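Local structure of SJCHGC06286 protein (Schistosoma japonicum, 3QBR) at residues T23-F28 / A127-L132; T53-P56 / E60-H63; L66-D71 / S171-F176. The protein probably takes part in the control of apoptosis as a Bcl-2 family member that binds BH domains of partner proteins. All blocks are in the same frame, centred on the assembly; numbering follows the deposited sequence.

Interaction 1 (T23-F28 / A127-L132); sequences TLCHSF and AFLRIL
A buried helix-to-helix contact near the centre of the folded chain, its own centre about 3 Å from that of the chain, brings Cys25 and Phe28 of helix 17-31 against Leu129 and Arg130 of helix 119-137. The backbones stay well apart, with the CA atoms of Cys25 and Leu129 8.8 Å from each other, so side chains do all the bridging. At one end Cys25 SG meets the methyl CD2 of Leu129 at 4.0 Å. The thiol is compact and weakly polar, which fits it to lie against a leucine branch in the interior.

One helical turn on, the Phe28 ring reaches farther. Its CG stands anti to the backbone N (chi1 158°), which carries the ring across the gap to the aliphatic arm of Arg130. There Phe28 CZ lies 3.9 Å from Arg130 CD, while Phe28 CE2 sits 4.1 Å from Arg130 CB. The two side chains cross at about a right angle, and the guanidinium plane is turned 60° from the ring. The arm bends at chi3 (91°). Arginine suits this partly exposed edge because its methylenes can pack on a phenylalanine while its polar group lies farther along.

Helix 119-137 matches the central hydrophobic helix of the Bcl-2 fold, around which amphipathic helices are bundled, and helix 17-31 is one of these. The construct is truncated at the C terminus and holds this helical domain of a longer protein that is predicted to have a transmembrane helix. Leu129 accordingly also touches Tyr106 of helix 99-113 and Leu148 and Thr152 of helix 142-159, whereas Phe128 packs on an apolar side chain of another protein's chain. Phe28 packs in addition on Ile62 of helix 58-79, and the Arg130 side chain touches Asn73 of that helix and Ser32.

Interaction 2 (T53-P56 / E60-H63); sequences TCVP and EIIH
Val55 and Ile61 form the apolar half of this small, partly buried contact between the loop 53-56 and the start of helix 58-79. The methyl CG1 of Val55 faces the end methyl CD1 of Ile61 at 4.2 Å, with the two side chains crossing at about a right angle. Val55 CG1 is anti to its own backbone N (chi1 176°), which sets this branch on the side of the helix. Ile61 stretches out from the helix with CG1 anti to the carbonyl carbon, and an extended chi2 of 177° puts CD1 at the far end of the side chain, where it makes both contacts. The short, branched valine offers a methyl close to the loop backbone, and the longer isoleucine supplies the reach from the helix.

The other half is a van der Waals touch on the backbone: the same CD1 of Ile61 lies 3.7 Å from Pro56 O. The ring of Pro56 takes no part, since its CB is directed away from the helix; a proline nevertheless suits this extended loop, because its ring restricts phi just ahead of the helix. Nearby Cys54, in an exposed position, forms an interchain disulfide in a structure of this protein.

Ile61 also packs on Trp170, Ser171, Leu173 and Ile174, at and before helix 172-176, while Val55 touches Gln20 and Ile62 touches Leu24 and Phe28 of helix 17-31, placing the contact between these two helices.

Interaction 3 (L66-D71 / S171-F176); sequences LQLVGD and SGLIEF
Leu68 is the residue that meets Leu173 and Phe176, on a buried face between helix 58-79 and the short helix 172-176. Just before it along the first segment, Gln67 NE2 forms a weak hydrogen bond to Ser177 O. Leu68 follows with CG beside the backbone N (chi1 -67°), pointing its forked end at the other helix. Its CD1 approaches the edge of the Phe176 ring, close to the ring plane, at 3.7 Å from Phe176 CD2. The second branch, Leu68 CD2, reaches Phe176 CE2 at 4.1 Å, so both methyls lie along the CD2-CE2 edge of the ring, the second farther from its plane than the first. Leu68 CD1 also lies 4.3 Å from Leu173 CD2. A leucine suits this place because each branch finds apolar carbon.

Farther on, Asp71 OD2 is hydrogen-bonded to an aromatic side chain of another protein's chain, and that chain also packs on Leu68 and Phe176. Residues 66-71 match the Leu-x-x-x-Gly-Asp pattern of BH3 motifs, consistent with helix 58-79 carrying this protein's BH3 region, and their partnership with a C-terminal helix beside a bound chain is consistent with the ligand groove of Bcl-2 proteins.

In the fold
From the N terminus, helix 17-31 comes first, and interaction 1 closes a long loop from it to helix 119-137. Interaction 2 is nested inside that loop: a short local closure where the chain enters helix 58-79. The same helix then opens interaction 3, which runs on to helix 172-176 and crosses interaction 1, their segments alternating along the chain. Interactions 2 and 3 follow in series. Helix 58-79 is the common element: its residues 60-63 lie against both 23-28 and 171-176, and its residues 66-71 touch both segments of interaction 1, tying the N-terminal, central and C-terminal helices into one bundle.

Interaction 1 (T23-F28 / A127-L132)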
loop_
_atom_site.group_PDB
_atom_site.type_symbol
_atom_site.label_atom_id
_atom_site.label_comp_id
_atom_site.label_asym_id
_atom_site.label_seq_id
_atom_site.Cartn_x
_atom_site.Cartn_y
_atom_site.Cartn_z
ATOM N N THR A 23 0.426 -11.296 -3.008
ATOM C CA THR A 23 -0.385 -11.427 -4.217
ATOM C C THR A 23 -1.445 -10.325 -4.314
ATOM O O THR A 23 -1.783 -9.864 -5.411
ATOM C CB THR A 23 -1.072 -12.828 -4.301
ATOM O OG1 THR A 23 -0.090 -13.873 -4.322
ATOM C CG2 THR A 23 -1.936 -12.920 -5.528
ATOM N N LEU A 24 -1.974 -9.903 -3.166
ATOM C CA LEU A 24 -2.983 -8.839 -3.165
ATOM C C LEU A 24 -2.386 -7.513 -3.589
ATOM O O LEU A 24 -3.023 -6.743 -4.312
ATOM C CB LEU A 24 -3.605 -8.677 -1.798
ATOM C CG LEU A 24 -5.000 -9.241 -1.623
ATOM C CD1 LEU A 24 -5.432 -8.983 -0.172
ATOM C CD2 LEU A 24 -5.961 -8.603 -2.638
ATOM N N CYS A 25 -1.161 -7.250 -3.137
ATOM C CA CYS A 25 -0.495 -6.014 -3.515
ATOM C C CYS A 25 -0.292 -5.931 -5.000
ATOM O O CYS A 25 -0.694 -4.932 -5.603
ATOM C CB CYS A 25 0.849 -5.856 -2.822
ATOM S SG CYS A 25 0.629 -5.587 -1.099
ATOM N N HIS A 26 0.347 -6.958 -5.580
ATOM C CA HIS A 26 0.468 -7.054 -7.049
ATOM C C HIS A 26 -0.869 -6.810 -7.790
ATOM O O HIS A 26 -0.986 -5.872 -8.579
ATOM C CB HIS A 26 1.118 -8.377 -7.467
ATOM C CG HIS A 26 2.537 -8.517 -7.017
ATOM N ND1 HIS A 26 3.546 -7.694 -7.469
ATOM C CD2 HIS A 26 3.120 -9.378 -6.153
ATOM C CE1 HIS A 26 4.688 -8.040 -6.904
ATOM N NE2 HIS A 26 4.457 -9.063 -6.103
ATOM N N SER A 27 -1.888 -7.610 -7.511
ATOM C CA SER A 27 -3.161 -7.441 -8.205
ATOM C C SER A 27 -3.673 -6.041 -8.041
ATOM O O SER A 27 -4.076 -5.411 -9.012
ATOM C CB SER A 27 -4.224 -8.394 -7.672
ATOM O OG SER A 27 -3.710 -9.702 -7.596
ATOM N N PHE A 28 -3.701 -5.566 -6.802
ATOM C CA PHE A 28 -4.264 -4.253 -6.519
ATOM C C PHE A 28 -3.528 -3.173 -7.306
ATOM O O PHE A 28 -4.150 -2.331 -7.920
ATOM C CB PHE A 28 -4.272 -3.944 -5.015
ATOM C CG PHE A 28 -4.339 -2.471 -4.711
ATOM C CD1 PHE A 28 -5.518 -1.769 -4.899
ATOM C CD2 PHE A 28 -3.214 -1.784 -4.268
ATOM C CE1 PHE A 28 -5.578 -0.406 -4.631
ATOM C CE2 PHE A 28 -3.273 -0.433 -4.007
ATOM C CZ PHE A 28 -4.462 0.257 -4.189
ATOM N N ALA A 127 -3.018 2.596 -0.342
ATOM C CA ALA A 127 -3.162 3.787 -1.176
ATOM C C ALA A 127 -1.813 4.493 -1.301
ATOM O O ALA A 127 -1.439 4.999 -2.383
ATOM C CB ALA A 127 -4.223 4.712 -0.636
ATOM N N PHE A 128 -1.067 4.471 -0.198
ATOM C CA PHE A 128 0.247 5.083 -0.159
ATOM C C PHE A 128 1.287 4.305 -0.937
ATOM O O PHE A 128 2.085 4.890 -1.672
ATOM C CB PHE A 128 0.727 5.206 1.278
ATOM C CG PHE A 128 1.991 6.008 1.438
ATOM C CD1 PHE A 128 2.048 7.330 1.036
ATOM C CD2 PHE A 128 3.097 5.457 2.050
ATOM C CE1 PHE A 128 3.214 8.078 1.218
ATOM C CE2 PHE A 128 4.260 6.203 2.249
ATOM C CZ PHE A 128 4.316 7.507 1.824
ATOM N N LEU A 129 1.317 2.992 -0.732
ATOM C CA LEU A 129 2.210 2.109 -1.500
ATOM C C LEU A 129 1.996 2.305 -3.014
ATOM O O LEU A 129 2.953 2.406 -3.776
ATOM C CB LEU A 129 1.981 0.655 -1.097
ATOM C CG LEU A 129 2.656 -0.475 -1.876
ATOM C CD1 LEU A 129 4.181 -0.567 -1.620
ATOM C CD2 LEU A 129 1.943 -1.788 -1.516
ATOM N N ARG A 130 0.737 2.413 -3.428
ATOM C CA ARG A 130 0.390 2.730 -4.819
ATOM C C ARG A 130 1.054 4.010 -5.306
ATOM O O ARG A 130 1.604 4.072 -6.410
ATOM C CB ARG A 130 -1.119 2.902 -4.959
ATOM C CG ARG A 130 -1.573 2.962 -6.375
ATOM C CD ARG A 130 -3.084 3.151 -6.482
ATOM N NE ARG A 130 -3.334 4.580 -6.539
ATOM C CZ ARG A 130 -3.678 5.236 -7.637
ATOM N NH1 ARG A 130 -3.871 4.583 -8.774
ATOM N NH2 ARG A 130 -3.854 6.547 -7.588
ATOM N N ILE A 131 0.978 5.032 -4.464
ATOM C CA ILE A 131 1.449 6.364 -4.794
ATOM C C ILE A 131 2.960 6.333 -4.967
ATOM O O ILE A 131 3.490 6.878 -5.928
ATOM C CB ILE A 131 0.991 7.372 -3.706
ATOM C CG1 ILE A 131 -0.415 7.867 -4.035
ATOM C CG2 ILE A 131 1.973 8.526 -3.558
ATOM C CD1 ILE A 131 -1.212 8.303 -2.821
ATOM N N LEU A 132 3.641 5.658 -4.053
ATOM C CA LEU A 132 5.081 5.470 -4.153
ATOM C C LEU A 132 5.462 4.720 -5.413
ATOM O O LEU A 132 6.373 5.139 -6.134
ATOM C CB LEU A 132 5.605 4.698 -2.940
ATOM C CG LEU A 132 5.467 5.419 -1.590
ATOM C CD1 LEU A 132 6.207 4.715 -0.474
ATOM C CD2 LEU A 132 5.994 6.830 -1.719
#

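Interaction 2 (T53-P56 / E60-H63)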
loop_
_atom_site.group_PDB
_atom_site.type_symbol
_atom_site.label_atom_id
_atom_site.label_comp_id
_atom_site.label_asym_id
_atom_site.label_seq_id
_atom_site.Cartn_x
_atom_site.Cartn_y
_atom_site.Cartn_z
ATOM N N THR A 53 -0.034 -17.141 -5.079
ATOM C CA THR A 53 -1.120 -18.072 -4.852
ATOM C C THR A 53 -2.412 -17.472 -5.346
ATOM O O THR A 53 -2.438 -16.440 -6.010
ATOM C CB THR A 53 -1.297 -18.405 -3.376
ATOM O OG1 THR A 53 -1.677 -17.220 -2.673
ATOM C CG2 THR A 53 -0.003 -18.940 -2.811
ATOM N N CYS A 54 -3.491 -18.146 -5.012
ATOM C CA CYS A 54 -4.814 -17.671 -5.317
ATOM C C CYS A 54 -5.388 -17.202 -3.987
ATOM O O CYS A 54 -5.372 -17.935 -2.997
ATOM C CB CYS A 54 -5.638 -18.811 -5.941
ATOM S SG CYS A 54 -7.437 -18.728 -5.733
ATOM N N VAL A 55 -5.883 -15.972 -3.965
ATOM C CA VAL A 55 -6.462 -15.393 -2.754
ATOM C C VAL A 55 -7.964 -15.632 -2.733
ATOM O O VAL A 55 -8.645 -15.390 -3.730
ATOM C CB VAL A 55 -6.177 -13.870 -2.664
ATOM C CG1 VAL A 55 -6.867 -13.256 -1.440
ATOM C CG2 VAL A 55 -4.661 -13.615 -2.646
ATOM N N PRO A 56 -8.485 -16.135 -1.603
ATOM C CA PRO A 56 -9.929 -16.390 -1.541
ATOM C C PRO A 56 -10.726 -15.089 -1.524
ATOM O O PRO A 56 -10.467 -14.223 -0.692
ATOM C CB PRO A 56 -10.104 -17.155 -0.227
ATOM C CG PRO A 56 -8.737 -17.660 0.118
ATOM C CD PRO A 56 -7.750 -16.713 -0.462
ATOM N N GLU A 60 -13.455 -9.780 -4.980
ATOM C CA GLU A 60 -14.217 -8.983 -4.029
ATOM C C GLU A 60 -13.319 -8.051 -3.178
ATOM O O GLU A 60 -13.632 -6.876 -2.982
ATOM C CB GLU A 60 -15.062 -9.895 -3.141
ATOM C CG GLU A 60 -16.373 -10.240 -3.757
ATOM C CD GLU A 60 -16.997 -9.029 -4.433
ATOM O OE1 GLU A 60 -17.199 -7.997 -3.749
ATOM O OE2 GLU A 60 -17.276 -9.101 -5.654
ATOM N N ILE A 61 -12.190 -8.576 -2.722
ATOM C CA ILE A 61 -11.276 -7.817 -1.896
ATOM C C ILE A 61 -10.644 -6.653 -2.660
ATOM O O ILE A 61 -10.520 -5.560 -2.120
ATOM C CB ILE A 61 -10.181 -8.727 -1.302
ATOM C CG1 ILE A 61 -10.792 -9.746 -0.332
ATOM C CG2 ILE A 61 -9.108 -7.887 -0.631
ATOM C CD1 ILE A 61 -9.750 -10.737 0.237
ATOM N N ILE A 62 -10.240 -6.900 -3.907
ATOM C CA ILE A 62 -9.628 -5.886 -4.766
ATOM C C ILE A 62 -10.646 -4.797 -5.114
ATOM O O ILE A 62 -10.310 -3.628 -5.110
ATOM C CB ILE A 62 -9.093 -6.498 -6.092
ATOM C CG1 ILE A 62 -7.821 -7.314 -5.860
ATOM C CG2 ILE A 62 -8.864 -5.403 -7.160
ATOM C CD1 ILE A 62 -6.593 -6.522 -5.424
ATOM N N HIS A 63 -11.881 -5.183 -5.425
ATOM C CA HIS A 63 -12.960 -4.214 -5.637
ATOM C C HIS A 63 -13.158 -3.271 -4.431
ATOM O O HIS A 63 -13.206 -2.040 -4.581
ATOM C CB HIS A 63 -14.282 -4.913 -5.978
ATOM C CG HIS A 63 -14.311 -5.525 -7.344
ATOM N ND1 HIS A 63 -13.631 -4.993 -8.423
ATOM C CD2 HIS A 63 -14.953 -6.625 -7.819
ATOM C CE1 HIS A 63 -13.839 -5.741 -9.492
ATOM N NE2 HIS A 63 -14.642 -6.736 -9.152
#

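Interaction 3 (L66-D71 / S171-F176)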
loop_
_atom_site.group_PDB
_atom_site.type_symbol
_atom_site.label_atom_id
_atom_site.label_comp_id
_atom_site.label_asym_id
_atom_site.label_seq_id
_atom_site.Cartn_x
_atom_site.Cartn_y
_atom_site.Cartn_z
ATOM N N LEU A 66 -10.400 -0.797 -4.187
ATOM C CA LEU A 66 -10.451 0.257 -5.191
ATOM C C LEU A 66 -11.428 1.307 -4.704
ATOM O O LEU A 66 -11.151 2.505 -4.754
ATOM C CB LEU A 66 -10.844 -0.264 -6.593
ATOM C CG LEU A 66 -9.783 -1.071 -7.365
ATOM C CD1 LEU A 66 -10.416 -1.843 -8.494
ATOM C CD2 LEU A 66 -8.670 -0.225 -7.904
ATOM N N GLN A 67 -12.570 0.858 -4.214
ATOM C CA GLN A 67 -13.513 1.810 -3.668
ATOM C C GLN A 67 -12.885 2.613 -2.515
ATOM O O GLN A 67 -12.951 3.835 -2.506
ATOM C CB GLN A 67 -14.776 1.103 -3.229
ATOM C CG GLN A 67 -15.795 2.037 -2.588
ATOM C CD GLN A 67 -16.796 1.259 -1.770
ATOM O OE1 GLN A 67 -17.618 0.534 -2.324
ATOM N NE2 GLN A 67 -16.701 1.364 -0.438
ATOM N N LEU A 68 -12.229 1.915 -1.593
ATOM C CA LEU A 68 -11.705 2.495 -0.361
ATOM C C LEU A 68 -10.433 3.323 -0.555
ATOM O O LEU A 68 -10.215 4.287 0.168
ATOM C CB LEU A 68 -11.449 1.390 0.678
ATOM C CG LEU A 68 -12.650 0.637 1.269
ATOM C CD1 LEU A 68 -12.186 -0.598 2.042
ATOM C CD2 LEU A 68 -13.488 1.519 2.167
ATOM N N VAL A 69 -9.572 2.927 -1.489
ATOM C CA VAL A 69 -8.404 3.724 -1.850
ATOM C C VAL A 69 -8.902 4.941 -2.649
ATOM O O VAL A 69 -8.267 6.000 -2.694
ATOM C CB VAL A 69 -7.411 2.892 -2.657
ATOM C CG1 VAL A 69 -6.344 3.784 -3.315
ATOM C CG2 VAL A 69 -6.748 1.865 -1.749
ATOM N N GLY A 70 -10.074 4.790 -3.258
ATOM C CA GLY A 70 -10.710 5.910 -3.920
ATOM C C GLY A 70 -11.120 6.943 -2.880
ATOM O O GLY A 70 -10.863 8.141 -3.051
ATOM N N ASP A 71 -11.761 6.469 -1.805
ATOM C CA ASP A 71 -12.124 7.321 -0.682
ATOM C C ASP A 71 -10.881 8.037 -0.219
ATOM O O ASP A 71 -10.894 9.253 -0.025
ATOM C CB ASP A 71 -12.695 6.505 0.478
ATOM C CG ASP A 71 -14.099 5.963 0.197
ATOM O OD1 ASP A 71 -14.846 6.565 -0.611
ATOM O OD2 ASP A 71 -14.458 4.931 0.810
ATOM N N SER A 171 -10.488 -10.739 3.849
ATOM C CA SER A 171 -11.870 -10.549 3.403
ATOM C C SER A 171 -12.641 -9.593 4.286
ATOM O O SER A 171 -13.730 -9.188 3.924
ATOM C CB SER A 171 -12.622 -11.877 3.354
ATOM O OG SER A 171 -12.010 -12.764 2.451
ATOM N N GLY A 172 -12.088 -9.258 5.450
ATOM C CA GLY A 172 -12.664 -8.237 6.308
ATOM C C GLY A 172 -13.016 -7.006 5.495
ATOM O O GLY A 172 -14.082 -6.390 5.669
ATOM N N LEU A 173 -12.118 -6.670 4.576
ATOM C CA LEU A 173 -12.275 -5.492 3.732
ATOM C C LEU A 173 -13.639 -5.462 3.008
ATOM O O LEU A 173 -14.261 -4.405 2.846
ATOM C CB LEU A 173 -11.103 -5.410 2.739
ATOM C CG LEU A 173 -9.744 -5.113 3.373
ATOM C CD1 LEU A 173 -8.626 -5.554 2.452
ATOM C CD2 LEU A 173 -9.611 -3.619 3.764
ATOM N N ILE A 174 -14.093 -6.626 2.569
ATOM C CA ILE A 174 -15.323 -6.693 1.805
ATOM C C ILE A 174 -16.457 -6.085 2.630
ATOM O O ILE A 174 -17.071 -5.089 2.240
ATOM C CB ILE A 174 -15.638 -8.132 1.400
ATOM C CG1 ILE A 174 -14.530 -8.657 0.478
ATOM C CG2 ILE A 174 -16.997 -8.195 0.729
ATOM C CD1 ILE A 174 -14.648 -10.119 0.144
ATOM N N GLU A 175 -16.699 -6.660 3.800
ATOM C CA GLU A 175 -17.710 -6.137 4.705
ATOM C C GLU A 175 -17.377 -4.729 5.209
ATOM O O GLU A 175 -18.241 -3.868 5.232
ATOM C CB GLU A 175 -17.892 -7.087 5.881
ATOM C CG GLU A 175 -19.226 -6.963 6.586
ATOM C CD GLU A 175 -19.436 -8.091 7.594
ATOM O OE1 GLU A 175 -20.469 -8.090 8.304
ATOM O OE2 GLU A 175 -18.561 -8.985 7.678
ATOM N N PHE A 176 -16.134 -4.491 5.614
ATOM C CA PHE A 176 -15.751 -3.157 6.078
ATOM C C PHE A 176 -16.309 -2.081 5.157
ATOM O O PHE A 176 -16.684 -0.990 5.596
ATOM C CB PHE A 176 -14.232 -3.019 6.153
ATOM C CG PHE A 176 -13.765 -1.642 6.551
ATOM C CD1 PHE A 176 -14.066 -1.123 7.804
ATOM C CD2 PHE A 176 -13.025 -0.860 5.671
ATOM C CE1 PHE A 176 -13.636 0.160 8.172
ATOM C CE2 PHE A 176 -12.580 0.420 6.036
ATOM C CZ PHE A 176 -12.894 0.932 7.286
#